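Local coordinates for uncharacterized protein C4B3.07 (PDB 3QTM) that is required for correct translation termination, inhibits ofd1 directly and stabilises the N-terminal transcription factor domain of sre1, which activates hypoxic gene expression, at residues K67-L78 / R120-E131. Sequence-based numbering, arbitrary orientation.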
ATOM      1  N   LYS A  67       8.846  22.380  -0.723  1.00 19.68           N
ATOM      2  CA  LYS A  67       8.282  21.147  -1.237  1.00 19.38           C
ATOM      3  C   LYS A  67       7.091  20.673  -0.390  1.00 19.07           C
ATOM      4  O   LYS A  67       6.126  20.142  -0.936  1.00 16.85           O
ATOM      5  CB  LYS A  67       9.347  20.064  -1.292  1.00 19.77           C
ATOM      6  CG  LYS A  67      10.493  20.344  -2.276  1.00 22.37           C
ATOM      7  CD  LYS A  67      11.294  19.068  -2.531  1.00 20.55           C
ATOM      8  CE  LYS A  67      12.428  19.297  -3.524  1.00 26.73           C
ATOM      9  NZ  LYS A  67      13.439  20.218  -2.955  1.00 30.37           N
ATOM     10  N   ASP A  68       7.171  20.855   0.931  1.00 16.67           N
ATOM     11  CA  ASP A  68       6.097  20.434   1.838  1.00 20.58           C
ATOM     12  C   ASP A  68       4.784  21.156   1.574  1.00 18.78           C
ATOM     13  O   ASP A  68       3.721  20.606   1.820  1.00 23.06           O
ATOM     14  CB  ASP A  68       6.489  20.647   3.307  1.00 23.57           C
ATOM     15  CG  ASP A  68       7.457  19.593   3.812  1.00 26.31           C
ATOM     16  OD1 ASP A  68       7.705  18.608   3.076  1.00 24.51           O
ATOM     17  OD2 ASP A  68       7.963  19.750   4.949  1.00 29.27           O
ATOM     18  N   PHE A  69       4.852  22.397   1.102  1.00 20.13           N
ATOM     19  CA  PHE A  69       3.633  23.091   0.697  1.00 19.98           C
ATOM     20  C   PHE A  69       2.965  22.374  -0.483  1.00 19.91           C
ATOM     21  O   PHE A  69       1.763  22.085  -0.450  1.00 17.44           O
ATOM     22  CB  PHE A  69       3.894  24.557   0.338  1.00 17.98           C
ATOM     23  CG  PHE A  69       2.739  25.202  -0.423  1.00 20.34           C
ATOM     24  CD1 PHE A  69       1.652  25.724   0.249  1.00 18.56           C
ATOM     25  CD2 PHE A  69       2.743  25.260  -1.804  1.00 18.47           C
ATOM     26  CE1 PHE A  69       0.588  26.293  -0.439  1.00 18.37           C
ATOM     27  CE2 PHE A  69       1.680  25.834  -2.506  1.00 20.72           C
ATOM     28  CZ  PHE A  69       0.601  26.342  -1.823  1.00 19.82           C
ATOM     29  N   HIS A  70       3.735  22.083  -1.525  1.00 17.35           N
ATOM     30  CA  HIS A  70       3.144  21.449  -2.709  1.00 20.14           C
ATOM     31  C   HIS A  70       2.696  20.015  -2.401  1.00 18.63           C
ATOM     32  O   HIS A  70       1.735  19.526  -2.995  1.00 18.74           O
ATOM     33  CB  HIS A  70       4.114  21.459  -3.894  1.00 18.22           C
ATOM     34  CG  HIS A  70       4.614  22.821  -4.249  1.00 22.28           C
ATOM     35  ND1 HIS A  70       3.895  23.694  -5.039  1.00 22.79           N
ATOM     36  CD2 HIS A  70       5.761  23.464  -3.920  1.00 20.57           C
ATOM     37  CE1 HIS A  70       4.571  24.820  -5.170  1.00 22.55           C
ATOM     38  NE2 HIS A  70       5.710  24.703  -4.510  1.00 23.73           N
ATOM     39  N   ALA A  71       3.396  19.354  -1.473  1.00 14.16           N
ATOM     40  CA  ALA A  71       3.027  18.011  -1.042  1.00 16.30           C
ATOM     41  C   ALA A  71       1.656  18.002  -0.374  1.00 19.83           C
ATOM     42  O   ALA A  71       0.851  17.127  -0.652  1.00 19.43           O
ATOM     43  CB  ALA A  71       4.079  17.439  -0.104  1.00 17.30           C
ATOM     44  N   ALA A  72       1.397  18.967   0.517  1.00 18.64           N
ATOM     45  CA  ALA A  72       0.107  19.031   1.200  1.00 16.03           C
ATOM     46  C   ALA A  72      -1.010  19.350   0.213  1.00 18.39           C
ATOM     47  O   ALA A  72      -2.097  18.791   0.282  1.00 17.20           O
ATOM     48  CB  ALA A  72       0.130  20.071   2.304  1.00 16.40           C
ATOM     49  N   TYR A  73      -0.738  20.284  -0.690  1.00 15.59           N
ATOM     50  CA  TYR A  73      -1.713  20.703  -1.672  1.00 14.17           C
ATOM     51  C   TYR A  73      -2.028  19.514  -2.615  1.00 19.96           C
ATOM     52  O   TYR A  73      -3.188  19.219  -2.913  1.00 17.86           O
ATOM     53  CB  TYR A  73      -1.136  21.887  -2.443  1.00 15.22           C
ATOM     54  CG  TYR A  73      -2.121  22.682  -3.245  1.00 19.04           C
ATOM     55  CD1 TYR A  73      -1.778  23.930  -3.745  1.00 16.82           C
ATOM     56  CD2 TYR A  73      -3.408  22.197  -3.496  1.00 18.90           C
ATOM     57  CE1 TYR A  73      -2.679  24.673  -4.499  1.00 21.81           C
ATOM     58  CE2 TYR A  73      -4.323  22.934  -4.248  1.00 18.00           C
ATOM     59  CZ  TYR A  73      -3.945  24.175  -4.754  1.00 22.79           C
ATOM     60  OH  TYR A  73      -4.833  24.924  -5.505  1.00 22.65           O
ATOM     61  N   SER A  74      -0.987  18.826  -3.071  1.00 14.09           N
ATOM     62  CA  SER A  74      -1.170  17.644  -3.907  1.00 17.74           C
ATOM     63  C   SER A  74      -2.007  16.592  -3.186  1.00 19.04           C
ATOM     64  O   SER A  74      -2.902  16.015  -3.779  1.00 15.41           O
ATOM     65  CB  SER A  74       0.179  17.044  -4.294  1.00 15.47           C
ATOM     66  OG  SER A  74      -0.003  15.840  -5.006  1.00 17.44           O
ATOM     67  N   SER A  75      -1.717  16.362  -1.902  1.00 17.55           N
ATOM     68  CA  SER A  75      -2.461  15.377  -1.110  1.00 19.43           C
ATOM     69  C   SER A  75      -3.945  15.703  -0.980  1.00 20.12           C
ATOM     70  O   SER A  75      -4.784  14.808  -1.022  1.00 20.11           O
ATOM     71  CB  SER A  75      -1.861  15.226   0.286  1.00 19.37           C
ATOM     72  OG  SER A  75      -0.580  14.638   0.198  1.00 21.04           O
ATOM     73  N   ALA A  76      -4.266  16.981  -0.806  1.00 17.61           N
ATOM     74  CA  ALA A  76      -5.661  17.387  -0.736  1.00 20.15           C
ATOM     75  C   ALA A  76      -6.368  17.100  -2.069  1.00 18.44           C
ATOM     76  O   ALA A  76      -7.473  16.563  -2.089  1.00 16.71           O
ATOM     77  CB  ALA A  76      -5.771  18.865  -0.361  1.00 18.00           C
ATOM     78  N   LEU A  77      -5.723  17.456  -3.178  1.00 16.94           N
ATOM     79  CA  LEU A  77      -6.269  17.174  -4.506  1.00 19.34           C
ATOM     80  C   LEU A  77      -6.529  15.672  -4.700  1.00 18.44           C
ATOM     81  O   LEU A  77      -7.575  15.263  -5.214  1.00 17.23           O
ATOM     82  CB  LEU A  77      -5.353  17.736  -5.615  1.00 16.77           C
ATOM     83  CG  LEU A  77      -5.290  19.269  -5.689  1.00 17.71           C
ATOM     84  CD1 LEU A  77      -4.059  19.756  -6.460  1.00 18.74           C
ATOM     85  CD2 LEU A  77      -6.577  19.857  -6.304  1.00 14.49           C
ATOM     86  N   LEU A  78      -5.587  14.849  -4.265  1.00 16.68           N
ATOM     87  CA  LEU A  78      -5.740  13.421  -4.446  1.00 17.19           C
ATOM     88  C   LEU A  78      -6.930  12.935  -3.639  1.00 19.90           C
ATOM     89  O   LEU A  78      -7.647  12.016  -4.052  1.00 16.93           O
ATOM     90  CB  LEU A  78      -4.479  12.678  -3.995  1.00 17.37           C
ATOM     91  CG  LEU A  78      -4.413  11.223  -4.471  1.00 20.57           C
ATOM     92  CD1 LEU A  78      -4.576  11.201  -5.978  1.00 17.82           C
ATOM     93  CD2 LEU A  78      -3.103  10.537  -4.029  1.00 15.09           C
ATOM     94  N   ARG A 120       7.914  14.199   1.954  1.00 19.60           N
ATOM     95  CA  ARG A 120       6.468  14.308   1.828  1.00 22.55           C
ATOM     96  C   ARG A 120       6.077  14.488   0.365  1.00 20.11           C
ATOM     97  O   ARG A 120       5.062  13.979  -0.067  1.00 21.33           O
ATOM     98  CB  ARG A 120       5.911  15.440   2.703  1.00 22.44           C
ATOM     99  CG  ARG A 120       5.884  15.106   4.190  1.00 24.22           C
ATOM    100  CD  ARG A 120       5.633  16.337   5.074  1.00 26.80           C
ATOM    101  NE  ARG A 120       5.847  15.989   6.476  1.00 30.87           N
ATOM    102  CZ  ARG A 120       4.877  15.699   7.340  1.00 38.14           C
ATOM    103  NH1 ARG A 120       3.600  15.748   6.972  1.00 33.95           N
ATOM    104  NH2 ARG A 120       5.187  15.365   8.586  1.00 40.35           N
ATOM    105  N   LEU A 121       6.908  15.189  -0.397  1.00 21.45           N
ATOM    106  CA  LEU A 121       6.623  15.400  -1.807  1.00 21.23           C
ATOM    107  C   LEU A 121       6.746  14.087  -2.568  1.00 20.03           C
ATOM    108  O   LEU A 121       5.905  13.778  -3.420  1.00 19.47           O
ATOM    109  CB  LEU A 121       7.555  16.456  -2.419  1.00 18.06           C
ATOM    110  CG  LEU A 121       7.107  16.897  -3.821  1.00 20.28           C
ATOM    111  CD1 LEU A 121       5.802  17.734  -3.724  1.00 16.77           C
ATOM    112  CD2 LEU A 121       8.203  17.647  -4.586  1.00 18.05           C
ATOM    113  N   PHE A 122       7.782  13.317  -2.242  1.00 19.41           N
ATOM    114  CA  PHE A 122       8.017  12.042  -2.913  1.00 20.16           C
ATOM    115  C   PHE A 122       6.848  11.105  -2.662  1.00 21.25           C
ATOM    116  O   PHE A 122       6.426  10.378  -3.562  1.00 21.11           O
ATOM    117  CB  PHE A 122       9.338  11.409  -2.465  1.00 19.47           C
ATOM    118  CG  PHE A 122      10.560  11.995  -3.147  1.00 23.07           C
ATOM    119  CD1 PHE A 122      10.473  13.189  -3.852  1.00 20.54           C
ATOM    120  CD2 PHE A 122      11.794  11.367  -3.048  1.00 23.95           C
ATOM    121  CE1 PHE A 122      11.585  13.731  -4.472  1.00 27.56           C
ATOM    122  CE2 PHE A 122      12.923  11.904  -3.656  1.00 25.30           C
ATOM    123  CZ  PHE A 122      12.817  13.089  -4.375  1.00 29.16           C
ATOM    124  N   LEU A 123       6.310  11.149  -1.445  1.00 20.09           N
ATOM    125  CA  LEU A 123       5.185  10.295  -1.091  1.00 22.32           C
ATOM    126  C   LEU A 123       3.934  10.727  -1.857  1.00 20.24           C
ATOM    127  O   LEU A 123       3.220   9.882  -2.391  1.00 21.50           O
ATOM    128  CB  LEU A 123       4.939  10.278   0.427  1.00 18.87           C
ATOM    129  CG  LEU A 123       3.738   9.485   0.981  1.00 21.99           C
ATOM    130  CD1 LEU A 123       3.853   7.986   0.709  1.00 18.62           C
ATOM    131  CD2 LEU A 123       3.552   9.726   2.483  1.00 24.48           C
ATOM    132  N   ALA A 124       3.685  12.035  -1.917  1.00 19.58           N
ATOM    133  CA  ALA A 124       2.543  12.578  -2.660  1.00 19.20           C
ATOM    134  C   ALA A 124       2.610  12.220  -4.142  1.00 19.95           C
ATOM    135  O   ALA A 124       1.596  11.896  -4.767  1.00 19.04           O
ATOM    136  CB  ALA A 124       2.476  14.101  -2.506  1.00 18.91           C
ATOM    137  N   LEU A 125       3.814  12.303  -4.704  1.00 18.37           N
ATOM    138  CA  LEU A 125       4.033  11.952  -6.099  1.00 19.78           C
ATOM    139  C   LEU A 125       3.724  10.475  -6.328  1.00 20.82           C
ATOM    140  O   LEU A 125       2.967  10.130  -7.233  1.00 19.77           O
ATOM    141  CB  LEU A 125       5.484  12.225  -6.505  1.00 19.83           C
ATOM    142  CG  LEU A 125       5.848  13.667  -6.826  1.00 20.58           C
ATOM    143  CD1 LEU A 125       7.369  13.864  -6.716  1.00 21.26           C
ATOM    144  CD2 LEU A 125       5.324  14.048  -8.219  1.00 19.62           C
ATOM    145  N   ALA A 126       4.312   9.605  -5.510  1.00 16.72           N
ATOM    146  CA  ALA A 126       4.090   8.171  -5.664  1.00 19.97           C
ATOM    147  C   ALA A 126       2.604   7.819  -5.552  1.00 20.90           C
ATOM    148  O   ALA A 126       2.073   7.076  -6.392  1.00 16.72           O
ATOM    149  CB  ALA A 126       4.894   7.402  -4.644  1.00 20.31           C
ATOM    150  N   ARG A 127       1.946   8.355  -4.519  1.00 16.69           N
ATOM    151  CA  ARG A 127       0.517   8.117  -4.301  1.00 21.04           C
ATOM    152  C   ARG A 127      -0.320   8.514  -5.518  1.00 16.20           C
ATOM    153  O   ARG A 127      -1.193   7.768  -5.948  1.00 19.94           O
ATOM    154  CB  ARG A 127       0.037   8.845  -3.040  1.00 19.40           C
ATOM    155  CG  ARG A 127       0.617   8.237  -1.761  1.00 19.72           C
ATOM    156  CD  ARG A 127       0.332   9.072  -0.507  1.00 22.71           C
ATOM    157  NE  ARG A 127      -1.009   9.667  -0.504  1.00 24.71           N
ATOM    158  CZ  ARG A 127      -2.118   8.988  -0.247  1.00 24.97           C
ATOM    159  NH1 ARG A 127      -2.038   7.697   0.012  1.00 27.15           N
ATOM    160  NH2 ARG A 127      -3.296   9.592  -0.244  1.00 22.56           N
ATOM    161  N   ALA A 128      -0.032   9.674  -6.097  1.00 18.76           N
ATOM    162  CA  ALA A 128      -0.817  10.150  -7.229  1.00 17.22           C
ATOM    163  C   ALA A 128      -0.543   9.360  -8.505  1.00 17.27           C
ATOM    164  O   ALA A 128      -1.468   9.093  -9.263  1.00 14.54           O
ATOM    165  CB  ALA A 128      -0.605  11.643  -7.458  1.00 14.36           C
ATOM    166  N   TYR A 129       0.721   8.991  -8.744  1.00 16.79           N
ATOM    167  CA  TYR A 129       1.059   8.198  -9.926  1.00 18.25           C
ATOM    168  C   TYR A 129       0.383   6.828  -9.845  1.00 17.65           C
ATOM    169  O   TYR A 129      -0.083   6.296 -10.853  1.00 19.56           O
ATOM    170  CB  TYR A 129       2.579   8.005 -10.088  1.00 17.91           C
ATOM    171  CG  TYR A 129       3.347   9.238 -10.521  1.00 19.44           C
ATOM    172  CD1 TYR A 129       2.921  10.017 -11.594  1.00 21.50           C
ATOM    173  CD2 TYR A 129       4.522   9.601  -9.876  1.00 22.23           C
ATOM    174  CE1 TYR A 129       3.628  11.145 -11.993  1.00 22.36           C
ATOM    175  CE2 TYR A 129       5.239  10.724 -10.264  1.00 22.52           C
ATOM    176  CZ  TYR A 129       4.789  11.492 -11.315  1.00 22.28           C
ATOM    177  OH  TYR A 129       5.512  12.596 -11.687  1.00 22.78           O
ATOM    178  N   LEU A 130       0.342   6.250  -8.651  1.00 14.99           N
ATOM    179  CA  LEU A 130      -0.302   4.943  -8.493  1.00 19.26           C
ATOM    180  C   LEU A 130      -1.817   5.042  -8.661  1.00 20.87           C
ATOM    181  O   LEU A 130      -2.430   4.137  -9.238  1.00 20.25           O
ATOM    182  CB  LEU A 130       0.056   4.265  -7.163  1.00 16.69           C
ATOM    183  CG  LEU A 130       1.494   3.745  -7.039  1.00 21.56           C
ATOM    184  CD1 LEU A 130       1.746   3.186  -5.641  1.00 19.39           C
ATOM    185  CD2 LEU A 130       1.808   2.695  -8.110  1.00 20.45           C
ATOM    186  N   GLU A 131      -2.426   6.131  -8.188  1.00 17.78           N
ATOM    187  CA  GLU A 131      -3.881   6.272  -8.383  1.00 20.21           C
ATOM    188  C   GLU A 131      -4.182   6.455  -9.862  1.00 21.14           C
ATOM    189  O   GLU A 131      -5.210   5.996 -10.350  1.00 20.39           O
ATOM    190  CB  GLU A 131      -4.491   7.420  -7.574  1.00 18.05           C
ATOM    191  CG  GLU A 131      -4.466   7.183  -6.080  1.00 22.63           C
ATOM    192  CD  GLU A 131      -5.274   5.956  -5.660  1.00 28.88           C
ATOM    193  OE1 GLU A 131      -6.155   5.509  -6.430  1.00 29.90           O
ATOM    194  OE2 GLU A 131      -5.031   5.439  -4.547  1.00 34.88           O
TER
HETATM  195  O   HOH W   1       8.415  17.479   0.865  1.00 18.47           O
HETATM  196  O   HOH W   2       9.016  16.158   3.926  1.00 22.37           O
HETATM  197  O   HOH W   3      -0.693  13.216  -4.040  1.00 16.47           O
HETATM  198  O   HOH W   4      -4.640  12.226  -0.301  1.00 21.12           O
HETATM  199  O   HOH W   5      -0.676  12.375  -1.516  1.00 22.85           O
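Ala71 sets its methyl against the backbone of the facing helix at Arg120 and Leu121, with CB 3.6 Å from Leu121 N, where Ala71 and Leu121 bring their CA atoms to 4.5 Å. On its flank Leu121 holds CG anti to the backbone N (chi1 -169°), which lays CD1 against the backbone of the first turn, 3.7 Å from Lys67 O, while CD2 meets the aliphatic chain of Lys67 crosswise. No direct hydrogen bond joins the segments; water does that work. Asp68 OD1 is hydrogen-bonded to two waters, one bound to Leu121 N and the other to Arg120 N, near the N-terminal end of helix 119-142. The carboxylate also slants across the aliphatic part of Arg120, with OD1 3.7 Å from Arg120 CD, but the guanidinium turns elsewhere, to a salt bridge with Asp178 and a cation-pi contact with Trp23. With an alanine here in place of Asp68, the two waters would probably lose the carboxylate that ties them to this helix, and the Arg120 chain the group it lies against.

Further along, the helices draw apart at 28° and water enters the widening groove. One molecule links Ser74 OG, also bonded to Ala104 O, to Ala124 O; another donates to Ser75 OG and accepts from Arg127 NE in the guanidinium plane, while Arg127 NH1 bonds to Ser184 O. Ser75 OG in turn donates to Ala71 O at 3.0 Å, from the face opposite Ser75 N. Leu78 spans the wider end, its CD2 reaching Arg127 CB at 3.7 Å and its CD1 resting on Glu131 CG at 4.0 Å.

Within this tetratricopeptide-type helical array, helix 97-110 packs against both partners, through Ser74 and Ala128 among others; helices 15-34 and 38-58 pack against helix 67-82, and Trp23 of helix 15-34 also reaches Arg120.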